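Local structure of CRISPR-associated endoribonuclease Cas2 2 (Sulfolobus solfataricus, 3EXC) at residues M4-V8 with G71-W75. The protein acts as a metal-dependent, single-strand-specific endoribonuclease of the CRISPR adaptive immune system, working as a homodimer that associates with a Cas1 homodimer. The protein carries 2 engineered substitutions. Residues are numbered along the deposited sequence.
Sequences MKLLV and GIRDW
This is a side-chain contact between the start of the first strand of a ferredoxin-like Cas2 fold and the short helix that follows the last strand of its four-stranded antiparallel sheet. Residues 5-8 are extended, whereas 72-75 form a helical turn with Gly71 as N-cap, closed by Trp75 N to Gly71 O (3.1 Å), while Asp74 OD2 accepts from Gly71 N at 3.2 Å. No hydrogen bond joins the segments; 304 Å² is buried, counting both sides, and the nearest CA atoms, of Met4 and Gly71, are 5.0 Å apart. At that end selenomethionine Met4, poorly ordered, brings CE to 3.4 Å from Gly71 CA. The CA-to-CB bonds of Lys5 and Trp75 each point toward the other segment. With chi1 m for Lys5 (chi2 -127°, chi3 104°) and t for Trp75, Lys5 CD comes obliquely to 3.6 Å from Trp75 CD1 and 4.0 Å from Ile72 CD1. Lys5 NZ sits 4.5 Å from the centroid of the Trp75 five-membered ring, 28° off its normal: an off-centre cation-pi interaction. It also salt-bridges Glu39 and Asp41. Leu7 (chi1 m, chi2 t) extends the apolar contact, CD2 to Trp75 CZ3 at 3.9 Å. Strand 5-11 runs between strands 37-41 and 64-70; helix 72-76 lies off the start of strand 5-11, the Trp75 indole reaching back to Lys5 and Leu7, beside the second subunit, whose Leu7 and Ile68 pack on Leu7 and Trp75 respectively.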
HETATM    1  N   MSE A   4      -4.227  10.639 -13.846  1.00 53.68           N
HETATM    2  CA  MSE A   4      -3.588  10.789 -12.500  1.00 54.60           C
HETATM    3  C   MSE A   4      -4.293  10.041 -11.301  1.00 50.92           C
HETATM    4  O   MSE A   4      -5.414  10.396 -10.926  1.00 50.88           O
HETATM    5  CB  MSE A   4      -3.475  12.303 -12.183  1.00 58.82           C
HETATM    6  CG  MSE A   4      -2.095  12.986 -12.461  1.00 70.59           C
HETATM    7 SE   MSE A   4      -0.488  11.795 -12.068  1.00 99.50          SE
HETATM    8  CE  MSE A   4      -0.150  10.918 -13.874  1.00 92.46           C
ATOM      9  N   LYS A   5      -3.648   9.038 -10.700  1.00 45.75           N
ATOM     10  CA  LYS A   5      -4.201   8.333  -9.560  1.00 41.89           C
ATOM     11  C   LYS A   5      -3.471   8.615  -8.262  1.00 40.27           C
ATOM     12  O   LYS A   5      -2.389   9.193  -8.225  1.00 38.08           O
ATOM     13  CB  LYS A   5      -4.124   6.834  -9.784  1.00 41.74           C
ATOM     14  CG  LYS A   5      -4.667   6.461 -11.053  1.00 42.76           C
ATOM     15  CD  LYS A   5      -5.649   5.419 -10.780  1.00 49.38           C
ATOM     16  CE  LYS A   5      -7.033   5.980 -10.875  1.00 45.91           C
ATOM     17  NZ  LYS A   5      -7.746   5.184  -9.892  1.00 48.43           N
ATOM     18  N   LEU A   6      -4.035   8.147  -7.170  1.00 39.26           N
ATOM     19  CA  LEU A   6      -3.239   8.038  -5.985  1.00 38.07           C
ATOM     20  C   LEU A   6      -3.654   6.909  -5.180  1.00 36.29           C
ATOM     21  O   LEU A   6      -4.756   6.430  -5.315  1.00 34.38           O
ATOM     22  CB  LEU A   6      -3.227   9.333  -5.176  1.00 40.10           C
ATOM     23  CG  LEU A   6      -4.487   9.991  -4.736  1.00 43.76           C
ATOM     24  CD1 LEU A   6      -5.147   9.083  -3.796  1.00 45.41           C
ATOM     25  CD2 LEU A   6      -3.979  11.223  -4.031  1.00 42.69           C
ATOM     26  N   LEU A   7      -2.706   6.425  -4.393  1.00 36.20           N
ATOM     27  CA  LEU A   7      -2.893   5.354  -3.431  1.00 36.56           C
ATOM     28  C   LEU A   7      -2.695   5.941  -2.061  1.00 35.28           C
ATOM     29  O   LEU A   7      -1.765   6.752  -1.862  1.00 34.14           O
ATOM     30  CB  LEU A   7      -1.765   4.352  -3.492  1.00 36.92           C
ATOM     31  CG  LEU A   7      -1.641   3.577  -4.747  1.00 43.59           C
ATOM     32  CD1 LEU A   7      -0.330   2.758  -4.563  1.00 40.30           C
ATOM     33  CD2 LEU A   7      -2.863   2.696  -4.709  1.00 49.13           C
ATOM     34  N   VAL A   8      -3.531   5.503  -1.139  1.00 32.26           N
ATOM     35  CA  VAL A   8      -3.300   5.786   0.249  1.00 31.93           C
ATOM     36  C   VAL A   8      -3.145   4.430   0.892  1.00 31.36           C
ATOM     37  O   VAL A   8      -4.057   3.597   0.822  1.00 33.29           O
ATOM     38  CB  VAL A   8      -4.520   6.438   0.852  1.00 32.24           C
ATOM     39  CG1 VAL A   8      -4.274   6.725   2.315  1.00 28.15           C
ATOM     40  CG2 VAL A   8      -4.744   7.715   0.104  1.00 30.76           C
ATOM     41  N   GLY A  71       0.723   7.281 -12.257  1.00 28.52           N
ATOM     42  CA  GLY A  71       0.067   7.530 -13.542  1.00 27.46           C
ATOM     43  C   GLY A  71      -0.973   6.428 -13.715  1.00 27.78           C
ATOM     44  O   GLY A  71      -0.877   5.310 -13.172  1.00 27.28           O
ATOM     45  N   ILE A  72      -1.984   6.730 -14.477  1.00 27.71           N
ATOM     46  CA  ILE A  72      -3.034   5.786 -14.780  1.00 28.72           C
ATOM     47  C   ILE A  72      -2.462   4.475 -15.358  1.00 28.00           C
ATOM     48  O   ILE A  72      -2.922   3.398 -14.983  1.00 29.05           O
ATOM     49  CB  ILE A  72      -4.100   6.485 -15.722  1.00 29.31           C
ATOM     50  CG1 ILE A  72      -5.235   5.524 -16.103  1.00 31.97           C
ATOM     51  CG2 ILE A  72      -3.465   7.010 -16.980  1.00 33.39           C
ATOM     52  CD1 ILE A  72      -5.992   4.902 -14.773  1.00 38.76           C
ATOM     53  N   ARG A  73      -1.484   4.543 -16.273  1.00 27.20           N
ATOM     54  CA  ARG A  73      -0.970   3.338 -16.907  1.00 26.53           C
ATOM     55  C   ARG A  73      -0.194   2.480 -15.908  1.00 27.29           C
ATOM     56  O   ARG A  73      -0.259   1.276 -16.011  1.00 26.41           O
ATOM     57  CB  ARG A  73      -0.132   3.639 -18.156  1.00 25.12           C
ATOM     58  CG  ARG A  73      -0.973   4.165 -19.298  1.00 25.47           C
ATOM     59  CD  ARG A  73      -1.967   3.095 -19.892  1.00 23.33           C
ATOM     60  NE  ARG A  73      -1.262   1.915 -20.428  1.00 20.82           N
ATOM     61  CZ  ARG A  73      -1.497   0.646 -20.091  1.00 22.46           C
ATOM     62  NH1 ARG A  73      -0.763  -0.292 -20.638  1.00 20.53           N
ATOM     63  NH2 ARG A  73      -2.453   0.308 -19.222  1.00 21.76           N
ATOM     64  N   ASP A  74       0.526   3.089 -14.955  1.00 28.14           N
ATOM     65  CA  ASP A  74       1.186   2.313 -13.893  1.00 29.91           C
ATOM     66  C   ASP A  74       0.155   1.595 -13.033  1.00 30.43           C
ATOM     67  O   ASP A  74       0.349   0.452 -12.641  1.00 31.05           O
ATOM     68  CB  ASP A  74       1.935   3.217 -12.879  1.00 31.08           C
ATOM     69  CG  ASP A  74       2.990   4.100 -13.522  1.00 39.72           C
ATOM     70  OD1 ASP A  74       3.721   3.551 -14.427  1.00 43.36           O
ATOM     71  OD2 ASP A  74       3.078   5.357 -13.097  1.00 50.99           O
ATOM     72  N   TRP A  75      -0.936   2.259 -12.673  1.00 29.85           N
ATOM     73  CA  TRP A  75      -1.966   1.580 -11.884  1.00 29.22           C
ATOM     74  C   TRP A  75      -2.592   0.398 -12.680  1.00 29.48           C
ATOM     75  O   TRP A  75      -2.782  -0.747 -12.203  1.00 29.34           O
ATOM     76  CB  TRP A  75      -3.031   2.605 -11.583  1.00 29.63           C
ATOM     77  CG  TRP A  75      -4.233   1.980 -10.972  1.00 32.44           C
ATOM     78  CD1 TRP A  75      -5.501   1.932 -11.500  1.00 32.56           C
ATOM     79  CD2 TRP A  75      -4.282   1.291  -9.719  1.00 31.01           C
ATOM     80  NE1 TRP A  75      -6.349   1.246 -10.626  1.00 32.17           N
ATOM     81  CE2 TRP A  75      -5.624   0.853  -9.530  1.00 31.92           C
ATOM     82  CE3 TRP A  75      -3.307   0.966  -8.748  1.00 32.06           C
ATOM     83  CZ2 TRP A  75      -6.016   0.115  -8.418  1.00 32.15           C
ATOM     84  CZ3 TRP A  75      -3.698   0.254  -7.621  1.00 31.12           C
ATOM     85  CH2 TRP A  75      -5.036  -0.183  -7.477  1.00 31.97           C
TER